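Local coordinates for YjbQ family protein (Sulfolobus tokodaii, PDB 1VE0) that is of uncharacterised function but binds zinc and belongs to the YjbQ (UPF0047) family, at residues I50-E54 with S55-K59; L106-G109 with T110-I114. All coordinates share one frame; numbering follows the deposited sequence.

Contact 1: residues I50-E54 with S55-K59; sequences INEAE and SGLMK
E54 meets the backbone of G56 and L57 with its carboxylate at the start of helix 55-68. Its CB lies 3.3 Å from S55 N. CG is anti to the backbone N (chi1 -178°), and a bend at chi2 of -94° folds the chain back over the first turn. CD then lies 3.1 Å from G56 N. OE1 accepts from G56 N at 2.8 Å in a nearly straight bond, and OE2 accepts from L57 N at 3.0 Å. Both donors come from above the carboxylate plane. This is an N-cap, the side chain taking up N-H groups that no earlier helical turn can satisfy. The two bonds hold the carboxylate against rotation. OE2 is also bonded to H77 ND1 of the second subunit, a zinc ligand. With an alanine at E54, the amides of G56 and L57 would probably lose their acceptor, and H77 of the second subunit this partner. The backbone adds M58 N to E54 O at 2.9 Å, an i to i+4 bond. Beside the cap, L57 CD2 packs at 3.8 Å on CB of E52, itself a zinc-binding residue. The selenium of selenomethionine M58 rests against A53 CB at 4.0 Å. N51 OD1 accepts from E52 N and from H87 ND1 of the second subunit, another zinc ligand, so N51 and E54 probably help orient these histidines.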
ATOM      1  N   ILE A  50      -3.952   3.132  -7.896  1.00 15.77           N
ATOM      2  CA  ILE A  50      -5.319   3.208  -8.410  1.00 16.81           C
ATOM      3  C   ILE A  50      -5.665   4.690  -8.312  1.00 17.35           C
ATOM      4  O   ILE A  50      -5.806   5.217  -7.210  1.00 17.97           O
ATOM      5  CB  ILE A  50      -6.357   2.443  -7.548  1.00 16.36           C
ATOM      6  CG1 ILE A  50      -5.929   0.995  -7.333  1.00 15.75           C
ATOM      7  CG2 ILE A  50      -7.740   2.484  -8.236  1.00 15.20           C
ATOM      8  CD1 ILE A  50      -5.686   0.221  -8.612  1.00 17.66           C
ATOM      9  N   ASN A  51      -5.781   5.371  -9.449  1.00 17.60           N
ATOM     10  CA  ASN A  51      -6.121   6.782  -9.414  1.00 17.22           C
ATOM     11  C   ASN A  51      -6.679   7.295 -10.740  1.00 17.68           C
ATOM     12  O   ASN A  51      -7.037   6.509 -11.606  1.00 18.36           O
ATOM     13  CB  ASN A  51      -4.904   7.597  -8.972  1.00 16.30           C
ATOM     14  CG  ASN A  51      -5.291   8.768  -8.090  1.00 18.05           C
ATOM     15  OD1 ASN A  51      -5.633   9.840  -8.584  1.00 18.57           O
ATOM     16  ND2 ASN A  51      -5.269   8.557  -6.772  1.00 16.49           N
ATOM     17  N   GLU A  52      -6.749   8.610 -10.911  1.00 18.60           N
ATOM     18  CA  GLU A  52      -7.319   9.142 -12.147  1.00 20.39           C
ATOM     19  C   GLU A  52      -6.281   9.234 -13.257  1.00 20.22           C
ATOM     20  O   GLU A  52      -5.180   9.749 -13.057  1.00 21.68           O
ATOM     21  CB  GLU A  52      -7.964  10.512 -11.894  1.00 22.28           C
ATOM     22  CG  GLU A  52      -8.723  11.056 -13.103  1.00 24.60           C
ATOM     23  CD  GLU A  52      -9.367  12.414 -12.855  1.00 27.21           C
ATOM     24  OE1 GLU A  52      -9.876  13.013 -13.825  1.00 27.01           O
ATOM     25  OE2 GLU A  52      -9.373  12.881 -11.698  1.00 30.09           O
ATOM     26  N   ALA A  53      -6.631   8.723 -14.428  1.00 20.38           N
ATOM     27  CA  ALA A  53      -5.706   8.742 -15.547  1.00 21.97           C
ATOM     28  C   ALA A  53      -5.890   9.979 -16.425  1.00 25.38           C
ATOM     29  O   ALA A  53      -5.835   9.887 -17.650  1.00 26.44           O
ATOM     30  CB  ALA A  53      -5.876   7.483 -16.379  1.00 20.59           C
ATOM     31  N   GLU A  54      -6.123  11.133 -15.812  1.00 26.79           N
ATOM     32  CA  GLU A  54      -6.266  12.344 -16.606  1.00 27.67           C
ATOM     33  C   GLU A  54      -4.883  12.659 -17.189  1.00 27.90           C
ATOM     34  O   GLU A  54      -3.855  12.412 -16.551  1.00 26.69           O
ATOM     35  CB  GLU A  54      -6.769  13.507 -15.749  1.00 26.31           C
ATOM     36  CG  GLU A  54      -6.992  14.788 -16.551  1.00 28.14           C
ATOM     37  CD  GLU A  54      -5.789  15.709 -16.529  1.00 29.15           C
ATOM     38  OE1 GLU A  54      -5.534  16.384 -17.554  1.00 29.96           O
ATOM     39  OE2 GLU A  54      -5.108  15.772 -15.479  1.00 26.89           O
ATOM     40  N   SER A  55      -4.860  13.194 -18.404  1.00 28.26           N
ATOM     41  CA  SER A  55      -3.604  13.511 -19.076  1.00 28.91           C
ATOM     42  C   SER A  55      -2.537  14.226 -18.243  1.00 28.24           C
ATOM     43  O   SER A  55      -1.393  13.770 -18.175  1.00 27.56           O
ATOM     44  CB  SER A  55      -3.877  14.334 -20.334  1.00 31.85           C
ATOM     45  OG  SER A  55      -2.650  14.710 -20.924  1.00 36.99           O
ATOM     46  N   GLY A  56      -2.902  15.345 -17.623  1.00 27.52           N
ATOM     47  CA  GLY A  56      -1.940  16.091 -16.830  1.00 26.30           C
ATOM     48  C   GLY A  56      -1.449  15.317 -15.621  1.00 27.16           C
ATOM     49  O   GLY A  56      -0.250  15.275 -15.326  1.00 25.87           O
ATOM     50  N   LEU A  57      -2.394  14.687 -14.929  1.00 26.16           N
ATOM     51  CA  LEU A  57      -2.102  13.908 -13.736  1.00 27.02           C
ATOM     52  C   LEU A  57      -1.152  12.747 -14.065  1.00 25.71           C
ATOM     53  O   LEU A  57      -0.279  12.407 -13.274  1.00 27.28           O
ATOM     54  CB  LEU A  57      -3.426  13.402 -13.159  1.00 27.07           C
ATOM     55  CG  LEU A  57      -3.606  13.194 -11.662  1.00 28.97           C
ATOM     56  CD1 LEU A  57      -3.178  14.432 -10.880  1.00 27.39           C
ATOM     57  CD2 LEU A  57      -5.078  12.865 -11.403  1.00 27.54           C
HETATM   58  N   MSE A  58      -1.304  12.150 -15.241  1.00 27.28           N
HETATM   59  CA  MSE A  58      -0.432  11.048 -15.624  1.00 27.60           C
HETATM   60  C   MSE A  58       1.019  11.530 -15.652  1.00 29.18           C
HETATM   61  O   MSE A  58       1.942  10.745 -15.448  1.00 29.58           O
HETATM   62  CB  MSE A  58      -0.858  10.479 -16.977  1.00 26.92           C
HETATM   63  CG  MSE A  58      -2.147   9.675 -16.912  1.00 26.27           C
HETATM   64 SE   MSE A  58      -1.951   8.065 -15.799  1.00 32.57          SE
HETATM   65  CE  MSE A  58      -1.438   6.854 -17.236  1.00 24.47           C
ATOM     66  N   LYS A  59       1.214  12.827 -15.890  1.00 28.04           N
ATOM     67  CA  LYS A  59       2.552  13.407 -15.887  1.00 28.47           C
ATOM     68  C   LYS A  59       2.940  13.744 -14.437  1.00 26.48           C
ATOM     69  O   LYS A  59       4.058  13.472 -14.003  1.00 25.95           O
ATOM     70  CB  LYS A  59       2.597  14.694 -16.721  1.00 29.46           C
ATOM     71  CG  LYS A  59       2.444  14.521 -18.224  1.00 34.15           C
ATOM     72  CD  LYS A  59       2.621  15.880 -18.891  1.00 35.77           C
ATOM     73  CE  LYS A  59       2.549  15.817 -20.405  1.00 39.97           C
ATOM     74  NZ  LYS A  59       1.159  15.669 -20.902  1.00 42.51           N
TER

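Contact 2: residues L106-G109 with T110-I114; sequences LDLG and TWQRI
A type I beta turn from G109 to Q112 leads the chain into strand 113-118. Q112 N donates to G109 O at 3.1 Å, reaching it from above the carbonyl plane. The Q112 side chain makes the return bond. Its CG is anti to the carbonyl carbon (chi1 -71°), and the chain runs on extended past CG, which carries OE1 back to G109 N. That bond is 2.8 Å long and nearly straight, the donor tilted 24° from the amide plane. OE1 is gripped a second time, by a water 2.8 Å away that also donates to D107 O. NE2 makes a weak hydrogen bond to V41 O of the second subunit. L108 crosses the Q112 side chain obliquely, its CD2 3.9 Å from Q112 CB. L106 and I114 meet tip to tip, CD1 to CD1 at 3.8 Å, and helix 22-28 packs against both. At the corner of the turn, T110 CG2 lies 3.6 Å above the W111 ring, over its centre. The D107 carboxylate forms a salt bridge with K42 of the second subunit. This is the loop joining strands 105-106 and 113-118, closed by a type I turn.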
ATOM      1  N   LEU A 106     -14.797  -4.981 -12.542  1.00 19.80           N
ATOM      2  CA  LEU A 106     -13.972  -4.235 -11.593  1.00 20.89           C
ATOM      3  C   LEU A 106     -14.882  -3.177 -10.958  1.00 21.34           C
ATOM      4  O   LEU A 106     -15.541  -2.418 -11.660  1.00 21.13           O
ATOM      5  CB  LEU A 106     -12.822  -3.541 -12.317  1.00 18.43           C
ATOM      6  CG  LEU A 106     -11.792  -4.456 -12.980  1.00 20.27           C
ATOM      7  CD1 LEU A 106     -10.741  -3.598 -13.702  1.00 21.10           C
ATOM      8  CD2 LEU A 106     -11.137  -5.333 -11.919  1.00 16.86           C
ATOM      9  N   ASP A 107     -14.908  -3.123  -9.634  1.00 21.48           N
ATOM     10  CA  ASP A 107     -15.739  -2.166  -8.922  1.00 22.73           C
ATOM     11  C   ASP A 107     -14.906  -0.905  -8.676  1.00 23.72           C
ATOM     12  O   ASP A 107     -14.292  -0.739  -7.614  1.00 23.20           O
ATOM     13  CB  ASP A 107     -16.211  -2.806  -7.604  1.00 24.88           C
ATOM     14  CG  ASP A 107     -17.158  -1.916  -6.815  1.00 28.27           C
ATOM     15  OD1 ASP A 107     -17.826  -1.065  -7.427  1.00 26.45           O
ATOM     16  OD2 ASP A 107     -17.248  -2.089  -5.576  1.00 31.14           O
ATOM     17  N   LEU A 108     -14.897  -0.025  -9.677  1.00 21.84           N
ATOM     18  CA  LEU A 108     -14.130   1.216  -9.644  1.00 22.50           C
ATOM     19  C   LEU A 108     -14.980   2.469  -9.481  1.00 22.91           C
ATOM     20  O   LEU A 108     -16.106   2.536  -9.974  1.00 22.09           O
ATOM     21  CB  LEU A 108     -13.315   1.341 -10.944  1.00 23.71           C
ATOM     22  CG  LEU A 108     -12.285   0.227 -11.159  1.00 22.26           C
ATOM     23  CD1 LEU A 108     -11.852   0.130 -12.630  1.00 23.64           C
ATOM     24  CD2 LEU A 108     -11.110   0.496 -10.250  1.00 21.12           C
ATOM     25  N   GLY A 109     -14.415   3.463  -8.798  1.00 23.37           N
ATOM     26  CA  GLY A 109     -15.102   4.729  -8.606  1.00 22.04           C
ATOM     27  C   GLY A 109     -15.122   5.486  -9.919  1.00 22.46           C
ATOM     28  O   GLY A 109     -14.456   5.093 -10.882  1.00 20.43           O
ATOM     29  N   THR A 110     -15.894   6.565  -9.961  1.00 21.94           N
ATOM     30  CA  THR A 110     -16.018   7.398 -11.157  1.00 25.17           C
ATOM     31  C   THR A 110     -14.685   7.704 -11.850  1.00 23.76           C
ATOM     32  O   THR A 110     -14.549   7.533 -13.059  1.00 21.91           O
ATOM     33  CB  THR A 110     -16.692   8.751 -10.803  1.00 25.88           C
ATOM     34  OG1 THR A 110     -17.959   8.500 -10.192  1.00 28.23           O
ATOM     35  CG2 THR A 110     -16.908   9.600 -12.052  1.00 27.49           C
ATOM     36  N   TRP A 111     -13.702   8.149 -11.077  1.00 23.57           N
ATOM     37  CA  TRP A 111     -12.410   8.520 -11.637  1.00 24.58           C
ATOM     38  C   TRP A 111     -11.271   7.515 -11.448  1.00 22.34           C
ATOM     39  O   TRP A 111     -10.130   7.845 -11.743  1.00 22.18           O
ATOM     40  CB  TRP A 111     -11.975   9.871 -11.055  1.00 28.13           C
ATOM     41  CG  TRP A 111     -13.056  10.914 -11.097  1.00 31.25           C
ATOM     42  CD1 TRP A 111     -13.722  11.445 -10.031  1.00 32.88           C
ATOM     43  CD2 TRP A 111     -13.631  11.511 -12.270  1.00 33.13           C
ATOM     44  NE1 TRP A 111     -14.683  12.336 -10.466  1.00 33.46           N
ATOM     45  CE2 TRP A 111     -14.649  12.395 -11.834  1.00 34.38           C
ATOM     46  CE3 TRP A 111     -13.389  11.383 -13.646  1.00 33.33           C
ATOM     47  CZ2 TRP A 111     -15.425  13.147 -12.727  1.00 33.66           C
ATOM     48  CZ3 TRP A 111     -14.167  12.135 -14.535  1.00 34.24           C
ATOM     49  CH2 TRP A 111     -15.170  13.003 -14.068  1.00 31.69           C
ATOM     50  N   GLN A 112     -11.570   6.302 -10.985  1.00 21.50           N
ATOM     51  CA  GLN A 112     -10.516   5.311 -10.760  1.00 19.95           C
ATOM     52  C   GLN A 112     -10.099   4.466 -11.946  1.00 19.05           C
ATOM     53  O   GLN A 112     -10.926   3.866 -12.642  1.00 18.02           O
ATOM     54  CB  GLN A 112     -10.883   4.341  -9.631  1.00 20.78           C
ATOM     55  CG  GLN A 112     -10.881   4.913  -8.244  1.00 19.62           C
ATOM     56  CD  GLN A 112     -11.116   3.839  -7.214  1.00 20.49           C
ATOM     57  OE1 GLN A 112     -12.012   2.999  -7.370  1.00 21.37           O
ATOM     58  NE2 GLN A 112     -10.314   3.846  -6.150  1.00 20.32           N
ATOM     59  N   ARG A 113      -8.792   4.396 -12.143  1.00 17.43           N
ATOM     60  CA  ARG A 113      -8.205   3.589 -13.196  1.00 18.86           C
ATOM     61  C   ARG A 113      -7.013   2.886 -12.537  1.00 17.11           C
ATOM     62  O   ARG A 113      -6.474   3.358 -11.543  1.00 18.84           O
ATOM     63  CB  ARG A 113      -7.724   4.471 -14.352  1.00 18.59           C
ATOM     64  CG  ARG A 113      -8.843   5.319 -15.004  1.00 17.87           C
ATOM     65  CD  ARG A 113      -9.886   4.461 -15.694  1.00 19.26           C
ATOM     66  NE  ARG A 113      -9.367   3.842 -16.910  1.00 22.35           N
ATOM     67  CZ  ARG A 113     -10.091   3.091 -17.739  1.00 25.54           C
ATOM     68  NH1 ARG A 113      -9.529   2.570 -18.822  1.00 25.36           N
ATOM     69  NH2 ARG A 113     -11.379   2.857 -17.491  1.00 26.01           N
ATOM     70  N   ILE A 114      -6.630   1.745 -13.075  1.00 18.51           N
ATOM     71  CA  ILE A 114      -5.503   0.995 -12.546  1.00 17.13           C
ATOM     72  C   ILE A 114      -4.325   1.496 -13.366  1.00 17.46           C
ATOM     73  O   ILE A 114      -4.332   1.407 -14.586  1.00 18.18           O
ATOM     74  CB  ILE A 114      -5.730  -0.504 -12.741  1.00 19.57           C
ATOM     75  CG1 ILE A 114      -7.032  -0.900 -12.024  1.00 18.64           C
ATOM     76  CG2 ILE A 114      -4.527  -1.297 -12.179  1.00 18.15           C
ATOM     77  CD1 ILE A 114      -7.452  -2.338 -12.235  1.00 21.53           C
TER
HETATM   78  O   HOH W   1     -11.872   0.344  -6.429  1.00 17.36           O

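In the fold
Contact 1 comes first along the chain and closes before contact 2 opens. Their centres are about 12 Å apart. They meet where strands 46-51 and 113-118 run antiparallel in the three-stranded sheet. N51 O and R113 N, 2.8 Å apart, probably form a hydrogen bond there, and I50 packs on Q112. Contact 1 leaves this sheet for helix 55-68, whereas contact 2 enters it from strand 105-106 at the edge of the five-stranded sheet. E52 and W111 bring the two loops together, E52 CB lying 3.4 Å from W111 O. E52 is a zinc-binding residue of this protein, and here its side chain is about 4 Å from a bound zinc ion. Both contacts also touch the second subunit.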